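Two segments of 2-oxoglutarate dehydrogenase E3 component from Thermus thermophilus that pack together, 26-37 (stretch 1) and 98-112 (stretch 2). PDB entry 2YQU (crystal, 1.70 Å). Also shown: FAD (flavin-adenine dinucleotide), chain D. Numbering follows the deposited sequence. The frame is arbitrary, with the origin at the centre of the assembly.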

# COMPACT_ATOMS: atom_id res chain seq x y z
N LYS A 26 -3.12 -12.43 35.14
CA LYS A 26 -2.57 -11.34 35.95
C LYS A 26 -1.12 -11.22 35.54
O LYS A 26 -0.35 -12.15 35.73
CB LYS A 26 -2.67 -11.65 37.44
CG LYS A 26 -2.06 -10.59 38.33
CD LYS A 26 -2.14 -10.98 39.81
CE LYS A 26 -1.58 -9.88 40.71
NZ LYS A 26 -1.14 -10.43 42.04
N VAL A 27 -0.75 -10.07 34.99
CA VAL A 27 0.52 -9.92 34.30
C VAL A 27 1.37 -8.83 34.93
O VAL A 27 0.88 -7.75 35.25
CB VAL A 27 0.31 -9.56 32.81
CG1 VAL A 27 1.65 -9.50 32.09
CG2 VAL A 27 -0.63 -10.54 32.15
N GLY A 28 2.65 -9.14 35.09
CA GLY A 28 3.67 -8.17 35.44
C GLY A 28 4.74 -8.14 34.37
O GLY A 28 5.00 -9.15 33.71
N VAL A 29 5.38 -6.98 34.22
CA VAL A 29 6.41 -6.77 33.21
C VAL A 29 7.60 -6.06 33.87
O VAL A 29 7.42 -5.04 34.54
CB VAL A 29 5.88 -5.90 32.04
CG1 VAL A 29 6.96 -5.69 30.97
CG2 VAL A 29 4.65 -6.55 31.41
N VAL A 30 8.79 -6.62 33.70
CA VAL A 30 10.03 -5.97 34.13
C VAL A 30 10.76 -5.43 32.91
O VAL A 30 10.99 -6.16 31.95
CB VAL A 30 10.95 -6.95 34.90
CG1 VAL A 30 12.03 -6.18 35.66
CG2 VAL A 30 10.16 -7.84 35.85
N GLU A 31 11.12 -4.16 32.96
CA GLU A 31 11.89 -3.53 31.89
C GLU A 31 12.91 -2.58 32.52
O GLU A 31 12.56 -1.76 33.38
CB GLU A 31 10.94 -2.77 30.96
CG GLU A 31 11.59 -1.78 29.99
CD GLU A 31 12.55 -2.43 29.02
OE1 GLU A 31 13.76 -2.16 29.10
OE2 GLU A 31 12.10 -3.20 28.15
N LYS A 32 14.17 -2.71 32.11
CA LYS A 32 15.27 -1.96 32.72
C LYS A 32 15.36 -0.52 32.22
O LYS A 32 15.79 0.35 32.96
CB LYS A 32 16.61 -2.69 32.56
CG LYS A 32 17.08 -2.89 31.12
CD LYS A 32 18.45 -3.56 31.08
CE LYS A 32 18.90 -3.82 29.66
NZ LYS A 32 19.55 -2.62 29.06
N GLU A 33 14.95 -0.26 30.99
CA GLU A 33 14.92 1.10 30.45
C GLU A 33 13.68 1.86 30.91
O GLU A 33 12.63 1.26 31.13
CB GLU A 33 14.98 1.08 28.92
CG GLU A 33 16.19 0.34 28.34
CD GLU A 33 17.51 0.91 28.82
OE1 GLU A 33 17.67 2.15 28.81
OE2 GLU A 33 18.40 0.11 29.22
N LYS A 34 13.79 3.18 31.03
CA LYS A 34 12.69 3.98 31.56
C LYS A 34 11.42 3.90 30.72
O LYS A 34 10.34 3.72 31.25
CB LYS A 34 13.13 5.45 31.71
CG LYS A 34 12.02 6.42 32.05
CD LYS A 34 12.60 7.74 32.56
CE LYS A 34 11.60 8.88 32.50
NZ LYS A 34 11.61 9.68 33.77
N ALA A 35 11.56 4.04 29.40
CA ALA A 35 10.42 4.01 28.49
C ALA A 35 10.15 2.59 28.00
O ALA A 35 11.07 1.80 27.83
CB ALA A 35 10.65 4.93 27.31
N LEU A 36 8.88 2.29 27.77
CA LEU A 36 8.46 1.00 27.25
C LEU A 36 8.58 1.02 25.73
O LEU A 36 8.74 2.08 25.14
CB LEU A 36 7.02 0.71 27.66
CG LEU A 36 6.76 0.74 29.17
CD1 LEU A 36 5.27 0.61 29.48
CD2 LEU A 36 7.56 -0.34 29.87
N GLY A 37 8.48 -0.15 25.12
CA GLY A 37 8.44 -0.27 23.66
C GLY A 37 9.67 -0.93 23.06
O GLY A 37 9.69 -1.22 21.86
N LEU A 98 -1.74 1.70 27.24
CA LEU A 98 -2.31 0.37 27.06
C LEU A 98 -2.02 -0.57 28.22
O LEU A 98 -2.82 -1.45 28.52
CB LEU A 98 -1.80 -0.25 25.75
CG LEU A 98 -2.29 0.43 24.47
CD1 LEU A 98 -1.42 0.03 23.31
CD2 LEU A 98 -3.74 0.07 24.21
N PHE A 99 -0.86 -0.41 28.86
CA PHE A 99 -0.53 -1.18 30.06
C PHE A 99 -1.50 -0.81 31.17
O PHE A 99 -2.03 -1.69 31.84
CB PHE A 99 0.91 -0.92 30.52
CG PHE A 99 1.93 -1.89 29.97
CD1 PHE A 99 3.12 -2.11 30.64
CD2 PHE A 99 1.71 -2.58 28.77
CE1 PHE A 99 4.07 -2.98 30.15
CE2 PHE A 99 2.65 -3.47 28.27
CZ PHE A 99 3.84 -3.67 28.96
N LYS A 100 -1.72 0.48 31.37
CA LYS A 100 -2.63 0.93 32.43
C LYS A 100 -4.06 0.47 32.12
O LYS A 100 -4.77 0.01 33.00
CB LYS A 100 -2.56 2.46 32.57
CG LYS A 100 -3.42 3.05 33.68
CD LYS A 100 -3.06 4.53 33.98
CE LYS A 100 -3.17 4.85 35.46
NZ LYS A 100 -3.09 6.32 35.75
N LYS A 101 -4.47 0.58 30.86
CA LYS A 101 -5.81 0.17 30.46
C LYS A 101 -6.05 -1.31 30.72
O LYS A 101 -7.14 -1.70 31.17
CB LYS A 101 -6.06 0.48 28.99
CG LYS A 101 -7.37 -0.10 28.46
CD LYS A 101 -7.90 0.69 27.27
CE LYS A 101 -9.14 0.05 26.70
NZ LYS A 101 -8.81 -1.09 25.82
N ASN A 102 -5.04 -2.13 30.44
CA ASN A 102 -5.15 -3.59 30.53
C ASN A 102 -4.77 -4.15 31.91
O ASN A 102 -4.79 -5.37 32.10
CB ASN A 102 -4.29 -4.25 29.45
CG ASN A 102 -4.94 -4.17 28.07
OD1 ASN A 102 -5.86 -4.94 27.78
ND2 ASN A 102 -4.49 -3.25 27.23
N GLY A 103 -4.43 -3.27 32.85
CA GLY A 103 -4.15 -3.66 34.22
C GLY A 103 -2.85 -4.42 34.40
O GLY A 103 -2.73 -5.28 35.28
N ILE A 104 -1.88 -4.09 33.57
CA ILE A 104 -0.57 -4.73 33.59
C ILE A 104 0.34 -3.96 34.54
O ILE A 104 0.50 -2.74 34.41
CB ILE A 104 -0.00 -4.76 32.16
CG1 ILE A 104 -0.83 -5.73 31.30
CG2 ILE A 104 1.47 -5.17 32.16
CD1 ILE A 104 -0.71 -5.47 29.82
N ALA A 105 0.91 -4.68 35.50
CA ALA A 105 1.85 -4.10 36.45
C ALA A 105 3.22 -3.99 35.80
O ALA A 105 3.64 -4.88 35.06
CB ALA A 105 1.93 -4.96 37.68
N ARG A 106 3.90 -2.89 36.07
CA ARG A 106 5.22 -2.64 35.50
C ARG A 106 6.25 -2.41 36.59
O ARG A 106 5.99 -1.69 37.55
CB ARG A 106 5.15 -1.44 34.55
CG ARG A 106 6.42 -1.22 33.75
CD ARG A 106 7.32 -0.17 34.35
NE ARG A 106 8.70 -0.28 33.89
CZ ARG A 106 9.31 0.60 33.10
NH1 ARG A 106 8.68 1.67 32.63
NH2 ARG A 106 10.57 0.41 32.77
N HIS A 107 7.41 -3.04 36.43
CA HIS A 107 8.55 -2.88 37.33
C HIS A 107 9.73 -2.35 36.52
O HIS A 107 9.97 -2.81 35.42
CB HIS A 107 8.94 -4.22 37.94
CG HIS A 107 7.82 -4.92 38.63
ND1 HIS A 107 7.71 -4.96 40.01
CD2 HIS A 107 6.76 -5.61 38.15
CE1 HIS A 107 6.63 -5.63 40.34
NE2 HIS A 107 6.03 -6.03 39.23
N GLN A 108 10.45 -1.38 37.07
CA GLN A 108 11.62 -0.82 36.40
C GLN A 108 12.90 -1.33 37.05
O GLN A 108 13.14 -1.12 38.24
CB GLN A 108 11.59 0.70 36.43
CG GLN A 108 12.74 1.33 35.65
CD GLN A 108 12.62 2.83 35.48
OE1 GLN A 108 13.61 3.50 35.22
NE2 GLN A 108 11.41 3.35 35.61
N GLY A 109 13.72 -1.98 36.24
CA GLY A 109 14.94 -2.63 36.71
C GLY A 109 15.36 -3.78 35.83
O GLY A 109 14.66 -4.16 34.88
N THR A 110 16.53 -4.34 36.15
CA THR A 110 17.07 -5.48 35.45
C THR A 110 16.59 -6.74 36.14
O THR A 110 16.91 -6.98 37.30
CB THR A 110 18.62 -5.43 35.46
OG1 THR A 110 19.07 -4.34 34.64
CG2 THR A 110 19.23 -6.67 34.82
N ALA A 111 15.79 -7.53 35.43
CA ALA A 111 15.32 -8.83 35.93
C ALA A 111 16.44 -9.85 35.85
O ALA A 111 17.12 -9.97 34.83
CB ALA A 111 14.13 -9.31 35.13
N ARG A 112 16.60 -10.62 36.93
CA ARG A 112 17.60 -11.68 37.02
C ARG A 112 16.97 -12.89 37.70
O ARG A 112 16.40 -12.77 38.78
CB ARG A 112 18.79 -11.19 37.85
CG ARG A 112 19.99 -12.12 37.86
CD ARG A 112 21.09 -11.65 38.80
NE ARG A 112 20.87 -12.16 40.14
CZ ARG A 112 21.66 -11.93 41.18
NH1 ARG A 112 22.76 -11.18 41.05
NH2 ARG A 112 21.36 -12.46 42.35
PA FAD D . 13.44 -5.57 22.09
O1A FAD D . 14.90 -5.35 21.95
O2A FAD D . 12.59 -4.63 21.23
O5B FAD D . 13.05 -5.45 23.64
C5B FAD D . 13.86 -6.06 24.61
C4B FAD D . 13.75 -5.24 25.88
O4B FAD D . 14.20 -6.03 26.96
C3B FAD D . 14.61 -3.98 25.85
O3B FAD D . 13.82 -2.83 26.04
C2B FAD D . 15.59 -4.17 27.00
O2B FAD D . 15.82 -2.96 27.69
C1B FAD D . 14.89 -5.19 27.87
N9A FAD D . 15.73 -6.08 28.68
C8A FAD D . 16.74 -6.90 28.27
N7A FAD D . 17.20 -7.58 29.33
C5A FAD D . 16.49 -7.21 30.42
C6A FAD D . 16.54 -7.58 31.76
N6A FAD D . 17.30 -8.58 32.20
N1A FAD D . 15.65 -6.99 32.62
C2A FAD D . 14.72 -6.07 32.21
N3A FAD D . 14.68 -5.71 30.88
C4A FAD D . 15.56 -6.27 30.02
N1 FAD D . 12.22 -4.41 12.95
C2 FAD D . 11.14 -4.39 12.10
O2 FAD D . 10.33 -5.32 12.07
N3 FAD D . 10.96 -3.32 11.26
C4 FAD D . 11.85 -2.27 11.26
O4 FAD D . 11.52 -1.27 10.64
C4X FAD D . 12.94 -2.26 12.12
N5 FAD D . 13.84 -1.21 12.13
C5X FAD D . 14.92 -1.24 13.01
C6 FAD D . 15.83 -0.18 13.01
C7 FAD D . 16.92 -0.19 13.88
C7M FAD D . 17.81 1.02 13.93
C8 FAD D . 17.10 -1.26 14.75
C8M FAD D . 18.07 -1.16 15.91
C9 FAD D . 16.20 -2.32 14.75
C9A FAD D . 15.11 -2.32 13.87
N10 FAD D . 14.21 -3.39 13.84
C10 FAD D . 13.13 -3.35 12.97
C1' FAD D . 14.42 -4.64 14.65
C2' FAD D . 13.53 -4.56 15.90
O2' FAD D . 13.87 -3.41 16.67
C3' FAD D . 13.60 -5.83 16.75
O3' FAD D . 13.35 -6.95 15.93
C4' FAD D . 12.55 -5.80 17.85
O4' FAD D . 12.74 -4.69 18.69
C5' FAD D . 12.58 -7.11 18.65
O5' FAD D . 11.66 -7.04 19.72
P FAD D . 11.93 -7.85 21.09
O1P FAD D . 10.75 -7.69 21.99
O2P FAD D . 12.37 -9.27 20.81
O3P FAD D . 13.20 -7.13 21.78
O HOH W 1 -1.05 -7.29 37.22
O HOH W 2 -2.89 -8.21 34.06

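This contact is a pair of neighbouring parallel β-strands, joined by a regular backbone ladder, with an arginine that gathers carbonyls and an adjoining small hydrophobic cluster on one face. Strand 27-31 runs beside strand 105-108 with their directions 22° apart. As parallel pairing requires, the bonds fan out from alternate residues: A105 N donates to V27 O (3.1 Å), V29 N to A105 O (2.9 Å), H107 N to V29 O (2.8 Å), E31 N to H107 O (3.0 Å) and G109 N to E31 O (3.1 Å). CA-H...O contacts fill the spaces between rungs, for example G28 CA to A105 O at 3.3 Å. Two waters extend the link beyond the first rung: one donates to both V27 O and G103 O, while the other accepts from V27 N and donates to G103 O.

V29 and R106 share one face of the sheet. There V29 CG2 lies 3.5 Å from I104 CG2 and 3.8 Å from F99 CE1, and L36 CD1 reaches F99 CD1 at 3.7 Å. Branched aliphatic side chains suit this buried place, where they pack the helix bearing F99 against the strand. That helix closes with a Schellman motif at G103, whose positive phi favours glycine, and I104 N bonds back to F99 O (3.0 Å).

R106 has the length and the several donors needed to hold the turn after strand 27-31. Its NH2 donates to E31 O (3.0 Å) and E33 O (2.8 Å), and its NH1 to K34 O (3.0 Å). All three oxygens lie near the guanidinium plane, where its N-H groups point, leaving one face free to receive L36 CD2, 3.6 Å from NH1.

On the other face, V30 CG1 packs against A111 CB at 3.8 Å. G109 adopts backbone angles at which a CB would jam against the preceding carbonyl oxygen, so glycine fits the bend; G109 O lies 3.1 Å from K32 CA.

Both stretches also grip the FAD. E31 starts on the R106 face but its end leads away from stretch 2, and its carboxylate accepts from the two ribose hydroxyls, O2B to OE1 (2.6 Å) and O3B to OE2 (2.7 Å); OE1 also receives E33 N (2.9 Å). A111 reads the adenine edge through its backbone: its N donates to N1A (2.9 Å) and its O accepts from N6A (3.0 Å).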